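Local coordinates for PUM-HD domain-containing protein (Caenorhabditis elegans, PDB 7CGF) that binds RNA through the helical repeats of its Pumilio homology domain and probably recognises the 3' untranslated regions of messenger RNAs, at residues A[223-228]-A[232-237]; A[236-241]-A[267-272]. The protein carries 2 engineered substitutions. All coordinates share one frame; numbering follows the deposited sequence.

Contacts 1 and 2 follow one another along helix 230-240, share H236 and V237, and have centres about 8 Å apart. Contact 1 lies inside one predicted Pumilio repeat (216-251), joining its helix 221-225 to the RNA-facing helix 230-240; contact 2 joins that helix to helix 266-276 of the next repeat (252-287). They meet where V234 CG1 packs on V269 CG1 at 3.7 Å and where Q235 O lies 3.6 Å from K272 CE. The RNA, chain B, runs past both: A4 and U3 are met at contact 1, U3 and G2 at contact 2, so U3 is flanked by Y232 of one repeat and N268 of the next.

Contact 1: residues A[223-228]-A[232-237]; sequences EIANNQ and YVVQHV. With nucleotides of chain B.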
loop_
_atom_site.group_PDB
_atom_site.type_symbol
_atom_site.label_atom_id
_atom_site.label_comp_id
_atom_site.label_asym_id
_atom_site.label_seq_id
_atom_site.Cartn_x
_atom_site.Cartn_y
_atom_site.Cartn_z
ATOM N N GLU A 223 -12.799 -12.052 -12.125
ATOM C CA GLU A 223 -12.216 -10.932 -12.859
ATOM C C GLU A 223 -11.154 -10.233 -12.029
ATOM O O GLU A 223 -10.086 -9.863 -12.542
ATOM C CB GLU A 223 -13.295 -9.926 -13.237
ATOM C CG GLU A 223 -14.369 -10.386 -14.167
ATOM C CD GLU A 223 -15.474 -9.360 -14.199
ATOM O OE1 GLU A 223 -16.461 -9.506 -13.423
ATOM O OE2 GLU A 223 -15.293 -8.369 -14.939
ATOM N N ILE A 224 -11.442 -10.020 -10.745
ATOM C CA ILE A 224 -10.486 -9.320 -9.893
ATOM C C ILE A 224 -9.244 -10.177 -9.662
ATOM O O ILE A 224 -8.110 -9.675 -9.671
ATOM C CB ILE A 224 -11.170 -8.914 -8.581
ATOM C CG1 ILE A 224 -12.321 -7.940 -8.866
ATOM C CG2 ILE A 224 -10.165 -8.218 -7.617
ATOM C CD1 ILE A 224 -13.102 -7.529 -7.611
ATOM N N ALA A 225 -9.437 -11.489 -9.486
ATOM C CA ALA A 225 -8.328 -12.387 -9.185
ATOM C C ALA A 225 -7.307 -12.465 -10.310
ATOM O O ALA A 225 -6.121 -12.677 -10.036
ATOM C CB ALA A 225 -8.854 -13.791 -8.882
ATOM N N ASN A 226 -7.721 -12.301 -11.571
ATOM C CA ASN A 226 -6.736 -12.309 -12.648
ATOM C C ASN A 226 -6.396 -10.913 -13.157
ATOM O O ASN A 226 -5.829 -10.778 -14.250
ATOM C CB ASN A 226 -7.185 -13.196 -13.811
ATOM C CG ASN A 226 -6.040 -13.502 -14.746
ATOM O OD1 ASN A 226 -4.927 -13.775 -14.293
ATOM N ND2 ASN A 226 -6.274 -13.375 -16.053
ATOM N N ASN A 227 -6.721 -9.866 -12.399
ATOM C CA ASN A 227 -6.325 -8.526 -12.790
ATOM C C ASN A 227 -4.923 -8.196 -12.272
ATOM O O ASN A 227 -4.485 -8.686 -11.223
ATOM C CB ASN A 227 -7.368 -7.517 -12.289
ATOM C CG ASN A 227 -7.000 -6.098 -12.630
ATOM O OD1 ASN A 227 -6.443 -5.386 -11.803
ATOM N ND2 ASN A 227 -7.296 -5.681 -13.867
ATOM N N GLN A 228 -4.192 -7.371 -13.045
ATOM C CA GLN A 228 -2.806 -7.077 -12.699
ATOM C C GLN A 228 -2.690 -6.414 -11.333
ATOM O O GLN A 228 -1.667 -6.566 -10.657
ATOM C CB GLN A 228 -2.165 -6.180 -13.772
ATOM C CG GLN A 228 -2.846 -4.848 -13.903
ATOM C CD GLN A 228 -2.188 -3.912 -14.907
ATOM O OE1 GLN A 228 -0.965 -3.860 -15.027
ATOM N NE2 GLN A 228 -3.013 -3.153 -15.617
ATOM N N TYR A 232 -3.619 -8.773 -6.184
ATOM C CA TYR A 232 -3.113 -8.420 -4.862
ATOM C C TYR A 232 -4.243 -8.155 -3.882
ATOM O O TYR A 232 -4.110 -8.456 -2.689
ATOM C CB TYR A 232 -2.234 -7.185 -4.942
ATOM C CG TYR A 232 -0.952 -7.391 -5.723
ATOM C CD1 TYR A 232 0.148 -7.980 -5.120
ATOM C CD2 TYR A 232 -0.845 -6.966 -7.041
ATOM C CE1 TYR A 232 1.337 -8.143 -5.803
ATOM C CE2 TYR A 232 0.358 -7.132 -7.747
ATOM C CZ TYR A 232 1.431 -7.726 -7.114
ATOM O OH TYR A 232 2.620 -7.879 -7.805
ATOM N N VAL A 233 -5.352 -7.583 -4.358
ATOM C CA VAL A 233 -6.509 -7.382 -3.485
ATOM C C VAL A 233 -7.030 -8.725 -2.991
ATOM O O VAL A 233 -7.314 -8.906 -1.801
ATOM C CB VAL A 233 -7.597 -6.583 -4.228
ATOM C CG1 VAL A 233 -8.926 -6.604 -3.476
ATOM C CG2 VAL A 233 -7.133 -5.130 -4.470
ATOM N N VAL A 234 -7.163 -9.688 -3.904
ATOM C CA VAL A 234 -7.619 -11.017 -3.516
ATOM C C VAL A 234 -6.625 -11.676 -2.564
ATOM O O VAL A 234 -7.027 -12.337 -1.602
ATOM C CB VAL A 234 -7.866 -11.888 -4.757
ATOM C CG1 VAL A 234 -8.070 -13.360 -4.345
ATOM C CG2 VAL A 234 -9.080 -11.375 -5.526
ATOM N N GLN A 235 -5.314 -11.509 -2.800
ATOM C CA GLN A 235 -4.363 -12.076 -1.853
ATOM C C GLN A 235 -4.554 -11.482 -0.460
ATOM O O GLN A 235 -4.438 -12.196 0.543
ATOM C CB GLN A 235 -2.934 -11.878 -2.351
ATOM C CG GLN A 235 -2.670 -12.749 -3.568
ATOM C CD GLN A 235 -1.245 -12.623 -4.014
ATOM O OE1 GLN A 235 -0.321 -13.035 -3.306
ATOM N NE2 GLN A 235 -1.051 -11.996 -5.166
ATOM N N HIS A 236 -4.921 -10.204 -0.382
ATOM C CA HIS A 236 -5.183 -9.584 0.914
ATOM C C HIS A 236 -6.448 -10.129 1.569
ATOM O O HIS A 236 -6.496 -10.217 2.803
ATOM C CB HIS A 236 -5.249 -8.063 0.759
ATOM C CG HIS A 236 -3.910 -7.403 0.869
ATOM N ND1 HIS A 236 -2.895 -7.623 -0.038
ATOM C CD2 HIS A 236 -3.397 -6.573 1.811
ATOM C CE1 HIS A 236 -1.824 -6.937 0.326
ATOM N NE2 HIS A 236 -2.102 -6.298 1.448
ATOM N N VAL A 237 -7.474 -10.475 0.778
ATOM C CA VAL A 237 -8.665 -11.148 1.319
ATOM C C VAL A 237 -8.290 -12.492 1.931
ATOM O O VAL A 237 -8.715 -12.826 3.043
ATOM C CB VAL A 237 -9.740 -11.323 0.237
ATOM C CG1 VAL A 237 -10.962 -12.098 0.830
ATOM C CG2 VAL A 237 -10.174 -9.970 -0.287
ATOM P P A B 4 6.470 -5.936 -10.956
ATOM O OP1 A B 4 7.248 -5.139 -11.933
ATOM O OP2 A B 4 7.158 -6.601 -9.827
ATOM O "O5'" A B 4 5.354 -4.980 -10.364
ATOM C "C5'" A B 4 4.774 -3.997 -11.198
ATOM C "C4'" A B 4 3.599 -3.319 -10.551
ATOM O "O4'" A B 4 2.826 -4.261 -9.772
ATOM C "C3'" A B 4 3.887 -2.213 -9.555
ATOM O "O3'" A B 4 4.310 -1.004 -10.158
ATOM C "C2'" A B 4 2.546 -2.088 -8.850
ATOM O "O2'" A B 4 1.633 -1.372 -9.666
ATOM C "C1'" A B 4 2.091 -3.548 -8.802
ATOM N N9 A B 4 2.241 -4.137 -7.460
ATOM C C8 A B 4 3.245 -4.750 -6.749
ATOM N N7 A B 4 2.858 -5.095 -5.527
ATOM C C5 A B 4 1.528 -4.657 -5.444
ATOM C C6 A B 4 0.504 -4.680 -4.473
ATOM N N6 A B 4 0.591 -5.190 -3.243
ATOM N N1 A B 4 -0.683 -4.141 -4.808
ATOM C C2 A B 4 -0.874 -3.613 -5.996
ATOM N N3 A B 4 0.003 -3.527 -6.990
ATOM C C4 A B 4 1.170 -4.068 -6.632
ATOM P P U B 3 7.156 -10.982 -14.789
ATOM O OP1 U B 3 6.742 -9.864 -15.674
ATOM O OP2 U B 3 8.548 -11.097 -14.322
ATOM O "O5'" U B 3 6.297 -11.020 -13.447
ATOM C "C5'" U B 3 6.446 -10.026 -12.449
ATOM C "C4'" U B 3 5.139 -9.308 -12.274
ATOM O "O4'" U B 3 4.138 -10.232 -11.783
ATOM C "C3'" U B 3 5.117 -8.173 -11.269
ATOM O "O3'" U B 3 5.640 -6.988 -11.839
ATOM C "C2'" U B 3 3.633 -8.057 -10.930
ATOM O "O2'" U B 3 2.969 -7.285 -11.915
ATOM C "C1'" U B 3 3.152 -9.508 -11.069
ATOM N N1 U B 3 2.856 -10.167 -9.775
ATOM C C2 U B 3 1.523 -10.056 -9.410
ATOM O O2 U B 3 0.727 -9.458 -10.116
ATOM N N3 U B 3 1.186 -10.659 -8.227
ATOM C C4 U B 3 2.036 -11.326 -7.379
ATOM O O4 U B 3 1.610 -11.821 -6.338
ATOM C C5 U B 3 3.404 -11.400 -7.824
ATOM C C6 U B 3 3.761 -10.819 -8.980
#
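Apolar packing joins 223-228 to 232-237 through V234, whose CG2 wedges against the end of helix 221-225. It meets I224 CG2 at 3.9 Å, the two side chains crossing at a slant, and rests beside CA and CB of A225. V234 places CG2 beside its own backbone N, with CG1 anti to that N (chi1 169°), which turns the CG2 branch to this neighbour. The backbone carbonyl of Q228 comes to the edge of the Y232 ring, near its plane, with Q228 O 3.6 Å from CE2.

The RNA is met by stacking and by one base-reading bond. Adenine A4 of chain B lies over one face of the Y232 ring, its C5 above the ring centre and its C6 3.3 Å from CG. The hydroxyl end of the same ring lies close to U3 of chain B, Y232 OH 2.9 Å from U3 C2, the two ring planes nearly parallel. Replacing Y232 with an alanine would probably take away this stacking surface from A4 and open a gap between the adenine and U3. Q235, its chain straight past CG, sends NE2 to U3 O4 in a nearly linear hydrogen bond (2.9 Å, 169°).

Polar bonds within helix 230-240 centre on Y232 O, which accepts from both H236 N and H236 ND1, arriving from opposite faces of the carbonyl plane. H236 NE2 is bonded in turn to E203, tying its imidazole to helix 194-204. A stacking tyrosine and a base-reading glutamine on one helix, packed against the short helix 221-225, are characteristic of the RNA-binding surface of a Pumilio repeat.

Contact 2: residues A[236-241]-A[267-272]; sequences HVIEHG and SNVIEK. With nucleotides of chain B.
The helical segments 236-240 and 267-272 run nearly parallel, their axes 11° apart in direction and 10.2 Å apart at closest approach. Their backbones come nearest at I238 and K272, with 7.2 Å between the CA atoms.

I238 and K272 carry most of the contact. I238 CD1 reaches V269, 3.9 Å from CG1 and also close to the V269 carbonyl oxygen, while I238 CG2 lies against K272 CG at 3.9 Å. The isoleucine and lysine side chains pass in opposing senses, CB and CG of K272 against I238, and the amine goes on to E239. A bend at chi2 (73°) breaks the extended course of the lysine chain, and NZ forms a salt bridge with E239 OE1 at 3.0 Å, meeting it from above the carboxylate plane. K272 CE also passes near E239 CB.

On the RNA side of segment 267-272, E271 and S267 read G2 of chain B. E271 OE2 accepts from both G2 N1 (2.7 Å) and G2 N2, a two-bond grip that fixes the Watson-Crick edge of the guanine; S267 OG takes a further bond from N2 at 2.9 Å. The N268 side chain lies against the U3 base of chain B.

Around this junction, C273 and Q276 extend the contact of helix 266-276 with I238, and R246 of helix 243-255 binds the carbonyls of I238 and G241. Helix 194-204 packs on H236, V237 and H240, while helix 309-319 packs on S267, I270 and E271, continuing the row of side-by-side helices in the superhelical Pumilio domain.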
loop_
_atom_site.group_PDB
_atom_site.type_symbol
_atom_site.label_atom_id
_atom_site.label_comp_id
_atom_site.label_asym_id
_atom_site.label_seq_id
_atom_site.Cartn_x
_atom_site.Cartn_y
_atom_site.Cartn_z
ATOM N N HIS A 236 -4.921 -10.204 -0.382
ATOM C CA HIS A 236 -5.183 -9.584 0.914
ATOM C C HIS A 236 -6.448 -10.129 1.569
ATOM O O HIS A 236 -6.496 -10.217 2.803
ATOM C CB HIS A 236 -5.249 -8.063 0.759
ATOM C CG HIS A 236 -3.910 -7.403 0.869
ATOM N ND1 HIS A 236 -2.895 -7.623 -0.038
ATOM C CD2 HIS A 236 -3.397 -6.573 1.811
ATOM C CE1 HIS A 236 -1.824 -6.937 0.326
ATOM N NE2 HIS A 236 -2.102 -6.298 1.448
ATOM N N VAL A 237 -7.474 -10.475 0.778
ATOM C CA VAL A 237 -8.665 -11.148 1.319
ATOM C C VAL A 237 -8.290 -12.492 1.931
ATOM O O VAL A 237 -8.715 -12.826 3.043
ATOM C CB VAL A 237 -9.740 -11.323 0.237
ATOM C CG1 VAL A 237 -10.962 -12.098 0.830
ATOM C CG2 VAL A 237 -10.174 -9.970 -0.287
ATOM N N ILE A 238 -7.498 -13.295 1.207
ATOM C CA ILE A 238 -7.046 -14.574 1.753
ATOM C C ILE A 238 -6.374 -14.384 3.107
ATOM O O ILE A 238 -6.657 -15.111 4.071
ATOM C CB ILE A 238 -6.115 -15.276 0.747
ATOM C CG1 ILE A 238 -6.933 -15.715 -0.472
ATOM C CG2 ILE A 238 -5.417 -16.482 1.414
ATOM C CD1 ILE A 238 -6.093 -16.019 -1.740
ATOM N N GLU A 239 -5.510 -13.385 3.220
ATOM C CA GLU A 239 -4.776 -13.221 4.469
ATOM C C GLU A 239 -5.646 -12.629 5.570
ATOM O O GLU A 239 -5.597 -13.094 6.715
ATOM C CB GLU A 239 -3.545 -12.355 4.247
ATOM C CG GLU A 239 -2.721 -12.213 5.511
ATOM C CD GLU A 239 -1.339 -11.688 5.259
ATOM O OE1 GLU A 239 -0.957 -11.520 4.078
ATOM O OE2 GLU A 239 -0.621 -11.457 6.253
ATOM N N HIS A 240 -6.451 -11.617 5.249
ATOM C CA HIS A 240 -7.125 -10.811 6.265
ATOM C C HIS A 240 -8.617 -11.086 6.388
ATOM O O HIS A 240 -9.272 -10.489 7.253
ATOM C CB HIS A 240 -6.881 -9.323 5.978
ATOM C CG HIS A 240 -5.442 -8.935 6.047
ATOM N ND1 HIS A 240 -4.774 -8.790 7.242
ATOM C CD2 HIS A 240 -4.538 -8.661 5.074
ATOM C CE1 HIS A 240 -3.521 -8.443 7.005
ATOM N NE2 HIS A 240 -3.349 -8.363 5.697
ATOM N N GLY A 241 -9.177 -11.958 5.558
ATOM C CA GLY A 241 -10.588 -12.286 5.611
ATOM C C GLY A 241 -10.891 -13.325 6.676
ATOM O O GLY A 241 -10.034 -13.737 7.458
ATOM N N SER A 267 -2.579 -17.041 -11.078
ATOM C CA SER A 267 -1.670 -18.061 -10.560
ATOM C C SER A 267 -1.122 -17.673 -9.191
ATOM O O SER A 267 -0.938 -18.541 -8.331
ATOM C CB SER A 267 -0.525 -18.322 -11.554
ATOM O OG SER A 267 0.291 -17.169 -11.738
ATOM N N ASN A 268 -0.906 -16.375 -8.947
ATOM C CA ASN A 268 -0.400 -15.947 -7.649
ATOM C C ASN A 268 -1.432 -16.142 -6.555
ATOM O O ASN A 268 -1.067 -16.316 -5.385
ATOM C CB ASN A 268 0.010 -14.469 -7.693
ATOM C CG ASN A 268 1.069 -14.190 -8.752
ATOM O OD1 ASN A 268 0.791 -13.585 -9.804
ATOM N ND2 ASN A 268 2.279 -14.653 -8.494
ATOM N N VAL A 269 -2.713 -16.067 -6.904
ATOM C CA VAL A 269 -3.769 -16.273 -5.915
ATOM C C VAL A 269 -3.729 -17.702 -5.379
ATOM O O VAL A 269 -3.866 -17.925 -4.170
ATOM C CB VAL A 269 -5.132 -15.912 -6.532
ATOM C CG1 VAL A 269 -6.303 -16.342 -5.626
ATOM C CG2 VAL A 269 -5.186 -14.421 -6.834
ATOM N N ILE A 270 -3.497 -18.690 -6.251
ATOM C CA ILE A 270 -3.391 -20.067 -5.761
ATOM C C ILE A 270 -2.201 -20.201 -4.827
ATOM O O ILE A 270 -2.282 -20.865 -3.792
ATOM C CB ILE A 270 -3.287 -21.077 -6.917
ATOM C CG1 ILE A 270 -4.398 -20.881 -7.920
ATOM C CG2 ILE A 270 -3.329 -22.515 -6.366
ATOM C CD1 ILE A 270 -4.322 -21.863 -9.061
ATOM N N GLU A 271 -1.071 -19.579 -5.178
ATOM C CA GLU A 271 0.091 -19.643 -4.305
ATOM C C GLU A 271 -0.227 -19.079 -2.931
ATOM O O GLU A 271 0.186 -19.640 -1.911
ATOM C CB GLU A 271 1.268 -18.901 -4.936
ATOM C CG GLU A 271 1.774 -19.587 -6.186
ATOM C CD GLU A 271 3.115 -19.038 -6.652
ATOM O OE1 GLU A 271 3.934 -18.643 -5.792
ATOM O OE2 GLU A 271 3.343 -18.995 -7.878
ATOM N N LYS A 272 -0.984 -17.980 -2.887
ATOM C CA LYS A 272 -1.329 -17.380 -1.606
ATOM C C LYS A 272 -2.194 -18.320 -0.782
ATOM O O LYS A 272 -2.040 -18.402 0.445
ATOM C CB LYS A 272 -2.042 -16.044 -1.828
ATOM C CG LYS A 272 -2.295 -15.253 -0.558
ATOM C CD LYS A 272 -1.012 -14.652 -0.010
ATOM C CE LYS A 272 -1.303 -13.839 1.251
ATOM N NZ LYS A 272 -0.075 -13.247 1.842
ATOM P P U B 3 7.156 -10.982 -14.789
ATOM O OP1 U B 3 6.742 -9.864 -15.674
ATOM O OP2 U B 3 8.548 -11.097 -14.322
ATOM O "O5'" U B 3 6.297 -11.020 -13.447
ATOM C "C5'" U B 3 6.446 -10.026 -12.449
ATOM C "C4'" U B 3 5.139 -9.308 -12.274
ATOM O "O4'" U B 3 4.138 -10.232 -11.783
ATOM C "C3'" U B 3 5.117 -8.173 -11.269
ATOM O "O3'" U B 3 5.640 -6.988 -11.839
ATOM C "C2'" U B 3 3.633 -8.057 -10.930
ATOM O "O2'" U B 3 2.969 -7.285 -11.915
ATOM C "C1'" U B 3 3.152 -9.508 -11.069
ATOM N N1 U B 3 2.856 -10.167 -9.775
ATOM C C2 U B 3 1.523 -10.056 -9.410
ATOM O O2 U B 3 0.727 -9.458 -10.116
ATOM N N3 U B 3 1.186 -10.659 -8.227
ATOM C C4 U B 3 2.036 -11.326 -7.379
ATOM O O4 U B 3 1.610 -11.821 -6.338
ATOM C C5 U B 3 3.404 -11.400 -7.824
ATOM C C6 U B 3 3.761 -10.819 -8.980
ATOM P P G B 2 10.825 -15.139 -15.852
ATOM O OP1 G B 2 11.199 -13.820 -16.414
ATOM O OP2 G B 2 11.531 -15.613 -14.650
ATOM O "O5'" G B 2 9.268 -15.026 -15.508
ATOM C "C5'" G B 2 8.309 -14.880 -16.541
ATOM C "C4'" G B 2 6.928 -14.687 -15.967
ATOM O "O4'" G B 2 6.533 -15.881 -15.248
ATOM C "C3'" G B 2 6.801 -13.577 -14.938
ATOM O "O3'" G B 2 6.684 -12.308 -15.552
ATOM C "C2'" G B 2 5.575 -14.013 -14.131
ATOM O "O2'" G B 2 4.370 -13.720 -14.823
ATOM C "C1'" G B 2 5.748 -15.533 -14.122
ATOM N N9 G B 2 6.410 -16.004 -12.892
ATOM C C8 G B 2 7.741 -15.976 -12.540
ATOM N N7 G B 2 7.978 -16.464 -11.351
ATOM C C5 G B 2 6.722 -16.836 -10.878
ATOM C C6 G B 2 6.329 -17.428 -9.649
ATOM O O6 G B 2 7.024 -17.763 -8.685
ATOM N N1 G B 2 4.946 -17.637 -9.605
ATOM C C2 G B 2 4.076 -17.328 -10.613
ATOM N N2 G B 2 2.783 -17.595 -10.367
ATOM N N3 G B 2 4.428 -16.756 -11.762
ATOM C C4 G B 2 5.759 -16.557 -11.817
#